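Local coordinates for phenylalanyl-tRNA synthetase beta chain (Pyrococcus horikoshii, PDB 2CXI), which forms, with the alpha subunit, the tetrameric synthetase that charges tRNA(Phe) with phenylalanine at the expense of ATP, at residues 277-288 and 319-330. Numbering follows the deposited sequence.
Sequences DLTPKEFEVELD and GRAKLKYPAFRD
Gly319 O is gripped by two donors: Leu287 N, at 2.7 Å, and a water that in turn accepts from Asp288 N, so the start of helix 287-294 is pinned to the chain entering strand 320-325. From there the pair illustrates how an antiparallel ladder sorts its side chains. Three hydrogen-bonded pairs, Val285 with Ala321, Phe283 with Leu323 and Lys281 with Tyr325, send them to one face; the non-hydrogen-bonded pairs, two between them and Glu286 with Arg320 beyond Val285, send glutamates and basic residues to the other.

On the charged face Glu286 OE2 lies 2.9 Å from Arg320 NE, a salt bridge made from above the carboxylate plane, with NH2 adding a weak bond. The bent Arg320 chain brings NH1 towards Glu284, though the detail there is doubtful.

The opposite face is largely apolar, Val285 CG1 lying 4.1 Å from both Ala321 CB and Leu323 CD1. With its CG set between backbone N and carbonyl carbon (chi1 62°), Tyr325 lays a ring face against Lys281, whose CB sits 3.7 Å from the ring centroid in a CH-pi contact. The extended Lys281 chain continues past Tyr325 CE2, and its NZ donates a hydrogen bond to Arg329 O at 2.9 Å. A water 2.6 Å from Tyr325 OH also donates to Glu282 O, linking the two segments. Replacing Tyr325 with an alanine would probably leave the Lys281 methylenes without their platform and that water without its second mate.

This ladder belongs to the B5 domain. Strand 320-325 is the middle of three, bonding through Lys322 and Lys324 to strand 313-317 at its other edge, while helix 300-309 packs on Leu287 and Leu323, and helix 240-255 meets Leu278 at the far end.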
loop_
_atom_site.group_PDB
_atom_site.type_symbol
_atom_site.label_atom_id
_atom_site.label_comp_id
_atom_site.label_asym_id
_atom_site.label_seq_id
_atom_site.Cartn_x
_atom_site.Cartn_y
_atom_site.Cartn_z
ATOM N N ASP A 277 -12.671 20.783 -9.693
ATOM C CA ASP A 277 -14.091 20.850 -9.353
ATOM C C ASP A 277 -14.789 21.652 -10.425
ATOM O O ASP A 277 -14.639 22.872 -10.469
ATOM C CB ASP A 277 -14.227 21.556 -8.017
ATOM C CG ASP A 277 -15.689 21.696 -7.553
ATOM O OD1 ASP A 277 -16.657 21.326 -8.274
ATOM O OD2 ASP A 277 -15.928 22.200 -6.451
ATOM N N LEU A 278 -15.569 20.984 -11.277
ATOM C CA LEU A 278 -16.212 21.670 -12.383
ATOM C C LEU A 278 -17.714 21.870 -12.144
ATOM O O LEU A 278 -18.470 22.041 -13.091
ATOM C CB LEU A 278 -15.966 20.912 -13.668
ATOM C CG LEU A 278 -14.492 20.867 -14.120
ATOM C CD1 LEU A 278 -14.457 20.062 -15.411
ATOM C CD2 LEU A 278 -13.887 22.261 -14.386
ATOM N N THR A 279 -18.132 21.851 -10.869
ATOM C CA THR A 279 -19.510 22.192 -10.514
ATOM C C THR A 279 -19.881 23.569 -11.112
ATOM O O THR A 279 -19.172 24.558 -10.867
ATOM C CB THR A 279 -19.604 22.300 -8.985
ATOM O OG1 THR A 279 -19.305 21.033 -8.412
ATOM C CG2 THR A 279 -21.037 22.622 -8.526
ATOM N N PRO A 280 -20.979 23.649 -11.868
ATOM C CA PRO A 280 -21.367 24.926 -12.480
ATOM C C PRO A 280 -21.462 26.010 -11.426
ATOM O O PRO A 280 -21.800 25.726 -10.271
ATOM C CB PRO A 280 -22.707 24.607 -13.169
ATOM C CG PRO A 280 -22.662 23.120 -13.374
ATOM C CD PRO A 280 -21.914 22.567 -12.213
ATOM N N LYS A 281 -21.081 27.225 -11.782
ATOM C CA LYS A 281 -21.281 28.350 -10.885
ATOM C C LYS A 281 -22.679 28.968 -11.060
ATOM O O LYS A 281 -23.361 28.743 -12.069
ATOM C CB LYS A 281 -20.187 29.366 -11.033
ATOM C CG LYS A 281 -18.802 28.802 -10.669
ATOM C CD LYS A 281 -17.732 29.751 -11.176
ATOM C CE LYS A 281 -16.344 29.352 -10.709
ATOM N NZ LYS A 281 -15.462 30.560 -10.777
ATOM N N GLU A 282 -23.114 29.683 -10.039
ATOM C CA GLU A 282 -24.506 30.160 -9.992
ATOM C C GLU A 282 -24.598 31.676 -9.878
ATOM O O GLU A 282 -23.750 32.322 -9.241
ATOM C CB GLU A 282 -25.265 29.472 -8.840
ATOM C CG GLU A 282 -25.283 27.964 -9.028
ATOM C CD GLU A 282 -26.038 27.205 -7.944
ATOM O OE1 GLU A 282 -26.180 27.730 -6.812
ATOM O OE2 GLU A 282 -26.494 26.081 -8.251
ATOM N N PHE A 283 -25.654 32.217 -10.489
ATOM C CA PHE A 283 -25.995 33.628 -10.418
ATOM C C PHE A 283 -27.501 33.789 -10.653
ATOM O O PHE A 283 -28.121 32.989 -11.331
ATOM C CB PHE A 283 -25.248 34.425 -11.493
ATOM C CG PHE A 283 -24.983 35.868 -11.109
ATOM C CD1 PHE A 283 -23.871 36.201 -10.321
ATOM C CD2 PHE A 283 -25.834 36.895 -11.554
ATOM C CE1 PHE A 283 -23.619 37.544 -9.967
ATOM C CE2 PHE A 283 -25.579 38.256 -11.206
ATOM C CZ PHE A 283 -24.484 38.572 -10.420
ATOM N N GLU A 284 -28.075 34.852 -10.094
ATOM C CA GLU A 284 -29.497 35.140 -10.261
ATOM C C GLU A 284 -29.673 36.565 -10.740
ATOM O O GLU A 284 -29.043 37.482 -10.215
ATOM C CB GLU A 284 -30.245 34.954 -8.933
ATOM C CG GLU A 284 -30.094 33.576 -8.318
ATOM C CD GLU A 284 -31.141 33.299 -7.232
ATOM O OE1 GLU A 284 -32.160 34.038 -7.184
ATOM O OE2 GLU A 284 -30.963 32.333 -6.457
ATOM N N VAL A 285 -30.510 36.750 -11.749
ATOM C CA VAL A 285 -30.787 38.092 -12.257
ATOM C C VAL A 285 -32.298 38.263 -12.536
ATOM O O VAL A 285 -32.966 37.348 -13.014
ATOM C CB VAL A 285 -29.924 38.435 -13.536
ATOM C CG1 VAL A 285 -30.403 37.656 -14.741
ATOM C CG2 VAL A 285 -29.902 39.953 -13.806
ATOM N N GLU A 286 -32.810 39.450 -12.252
ATOM C CA GLU A 286 -34.201 39.810 -12.607
ATOM C C GLU A 286 -34.240 40.133 -14.095
ATOM O O GLU A 286 -33.497 40.989 -14.541
ATOM C CB GLU A 286 -34.605 41.072 -11.807
ATOM C CG GLU A 286 -34.761 40.816 -10.310
ATOM C CD GLU A 286 -35.950 39.917 -10.019
ATOM O OE1 GLU A 286 -36.805 39.730 -10.927
ATOM O OE2 GLU A 286 -36.030 39.379 -8.892
ATOM N N LEU A 287 -35.110 39.482 -14.866
ATOM C CA LEU A 287 -35.143 39.732 -16.318
ATOM C C LEU A 287 -35.556 41.166 -16.683
ATOM O O LEU A 287 -35.179 41.694 -17.731
ATOM C CB LEU A 287 -36.023 38.720 -17.027
ATOM C CG LEU A 287 -35.434 37.303 -16.912
ATOM C CD1 LEU A 287 -36.469 36.280 -17.235
ATOM C CD2 LEU A 287 -34.224 37.126 -17.805
ATOM N N ASP A 288 -36.311 41.810 -15.800
ATOM C CA ASP A 288 -36.674 43.200 -16.078
ATOM C C ASP A 288 -35.466 44.147 -15.916
ATOM O O ASP A 288 -35.423 45.177 -16.563
ATOM C CB ASP A 288 -37.920 43.639 -15.310
ATOM C CG ASP A 288 -38.655 44.784 -16.008
ATOM O OD1 ASP A 288 -39.229 44.612 -17.122
ATOM O OD2 ASP A 288 -38.666 45.910 -15.514
ATOM N N GLY A 319 -40.341 36.041 -13.614
ATOM C CA GLY A 319 -39.465 37.105 -14.120
ATOM C C GLY A 319 -38.023 37.098 -13.612
ATOM O O GLY A 319 -37.225 37.968 -13.990
ATOM N N ARG A 320 -37.661 36.152 -12.755
ATOM C CA ARG A 320 -36.247 36.075 -12.385
ATOM C C ARG A 320 -35.524 34.805 -12.779
ATOM O O ARG A 320 -36.056 33.700 -12.653
ATOM C CB ARG A 320 -35.965 36.506 -10.946
ATOM C CG ARG A 320 -36.247 35.524 -9.855
ATOM C CD ARG A 320 -35.186 35.585 -8.747
ATOM N NE ARG A 320 -34.557 36.907 -8.641
ATOM C CZ ARG A 320 -33.527 37.193 -7.850
ATOM N NH1 ARG A 320 -32.993 36.251 -7.088
ATOM N NH2 ARG A 320 -33.022 38.417 -7.823
ATOM N N ALA A 321 -34.326 34.996 -13.335
ATOM C CA ALA A 321 -33.573 33.921 -13.941
ATOM C C ALA A 321 -32.546 33.385 -12.941
ATOM O O ALA A 321 -31.665 34.114 -12.470
ATOM C CB ALA A 321 -32.917 34.405 -15.231
ATOM N N LYS A 322 -32.700 32.113 -12.589
ATOM C CA LYS A 322 -31.646 31.389 -11.872
ATOM C C LYS A 322 -30.679 30.811 -12.928
ATOM O O LYS A 322 -31.075 30.025 -13.785
ATOM C CB LYS A 322 -32.255 30.281 -11.012
ATOM C CG LYS A 322 -32.957 30.773 -9.732
ATOM C CD LYS A 322 -33.394 29.555 -8.852
ATOM C CE LYS A 322 -33.278 29.882 -7.365
ATOM N NZ LYS A 322 -32.798 28.695 -6.528
ATOM N N LEU A 323 -29.422 31.232 -12.871
ATOM C CA LEU A 323 -28.442 30.896 -13.928
ATOM C C LEU A 323 -27.383 29.957 -13.390
ATOM O O LEU A 323 -27.021 30.061 -12.229
ATOM C CB LEU A 323 -27.713 32.159 -14.395
ATOM C CG LEU A 323 -28.617 33.317 -14.827
ATOM C CD1 LEU A 323 -27.745 34.575 -15.087
ATOM C CD2 LEU A 323 -29.417 32.891 -16.057
ATOM N N LYS A 324 -26.899 29.068 -14.251
ATOM C CA LYS A 324 -25.651 28.365 -14.000
ATOM C C LYS A 324 -24.710 28.692 -15.175
ATOM O O LYS A 324 -25.163 28.837 -16.292
ATOM C CB LYS A 324 -25.874 26.851 -13.899
ATOM C CG LYS A 324 -26.640 26.447 -12.631
ATOM C CD LYS A 324 -26.776 24.977 -12.536
ATOM C CE LYS A 324 -27.610 24.653 -11.299
ATOM N NZ LYS A 324 -28.079 23.261 -11.414
ATOM N N TYR A 325 -23.417 28.783 -14.893
ATOM C CA TYR A 325 -22.420 29.019 -15.938
ATOM C C TYR A 325 -21.168 28.188 -15.676
ATOM O O TYR A 325 -20.973 27.684 -14.544
ATOM C CB TYR A 325 -22.131 30.532 -16.058
ATOM C CG TYR A 325 -21.532 31.184 -14.804
ATOM C CD1 TYR A 325 -22.355 31.710 -13.796
ATOM C CD2 TYR A 325 -20.153 31.296 -14.650
ATOM C CE1 TYR A 325 -21.810 32.361 -12.656
ATOM C CE2 TYR A 325 -19.592 31.920 -13.532
ATOM C CZ TYR A 325 -20.420 32.453 -12.536
ATOM O OH TYR A 325 -19.840 33.064 -11.427
ATOM N N PRO A 326 -20.340 27.993 -16.714
ATOM C CA PRO A 326 -19.199 27.049 -16.642
ATOM C C PRO A 326 -18.189 27.436 -15.563
ATOM O O PRO A 326 -17.964 28.629 -15.326
ATOM C CB PRO A 326 -18.537 27.188 -18.014
ATOM C CG PRO A 326 -19.616 27.733 -18.910
ATOM C CD PRO A 326 -20.460 28.619 -18.055
ATOM N N ALA A 327 -17.614 26.433 -14.890
ATOM C CA ALA A 327 -16.620 26.659 -13.819
ATOM C C ALA A 327 -15.300 27.206 -14.365
ATOM O O ALA A 327 -14.432 27.594 -13.576
ATOM C CB ALA A 327 -16.345 25.335 -13.062
ATOM N N PHE A 328 -15.136 27.215 -15.695
ATOM C CA PHE A 328 -13.938 27.842 -16.336
ATOM C C PHE A 328 -14.005 29.403 -16.418
ATOM O O PHE A 328 -13.050 30.049 -16.870
ATOM C CB PHE A 328 -13.582 27.177 -17.696
ATOM C CG PHE A 328 -14.659 27.290 -18.772
ATOM C CD1 PHE A 328 -15.257 26.142 -19.270
ATOM C CD2 PHE A 328 -15.030 28.530 -19.322
ATOM C CE1 PHE A 328 -16.244 26.205 -20.254
ATOM C CE2 PHE A 328 -15.993 28.615 -20.333
ATOM C CZ PHE A 328 -16.618 27.450 -20.800
ATOM N N ARG A 329 -15.133 29.983 -15.963
ATOM C CA ARG A 329 -15.302 31.443 -15.879
ATOM C C ARG A 329 -15.260 31.908 -14.431
ATOM O O ARG A 329 -15.809 31.249 -13.538
ATOM C CB ARG A 329 -16.647 31.890 -16.472
ATOM C CG ARG A 329 -16.822 31.731 -17.992
ATOM C CD ARG A 329 -18.091 32.363 -18.472
ATOM N NE ARG A 329 -18.150 33.828 -18.295
ATOM C CZ ARG A 329 -19.129 34.574 -18.830
ATOM N NH1 ARG A 329 -20.109 33.971 -19.523
ATOM N NH2 ARG A 329 -19.150 35.891 -18.668
ATOM N N ASP A 330 -14.593 33.024 -14.188
ATOM C CA ASP A 330 -14.669 33.651 -12.885
ATOM C C ASP A 330 -14.804 35.179 -13.011
ATOM O O ASP A 330 -14.546 35.909 -12.053
ATOM C CB ASP A 330 -13.499 33.215 -11.956
ATOM C CG ASP A 330 -12.184 33.953 -12.251
ATOM O OD1 ASP A 330 -12.086 34.639 -13.318
ATOM O OD2 ASP A 330 -11.192 33.892 -11.465
HETATM O O HOH W 1 -18.508 23.685 -15.276
HETATM O O HOH W 2 -13.349 28.287 -10.754
HETATM O O HOH W 3 -21.192 33.021 -9.170
HETATM O O HOH W 4 -37.804 40.808 -13.775
#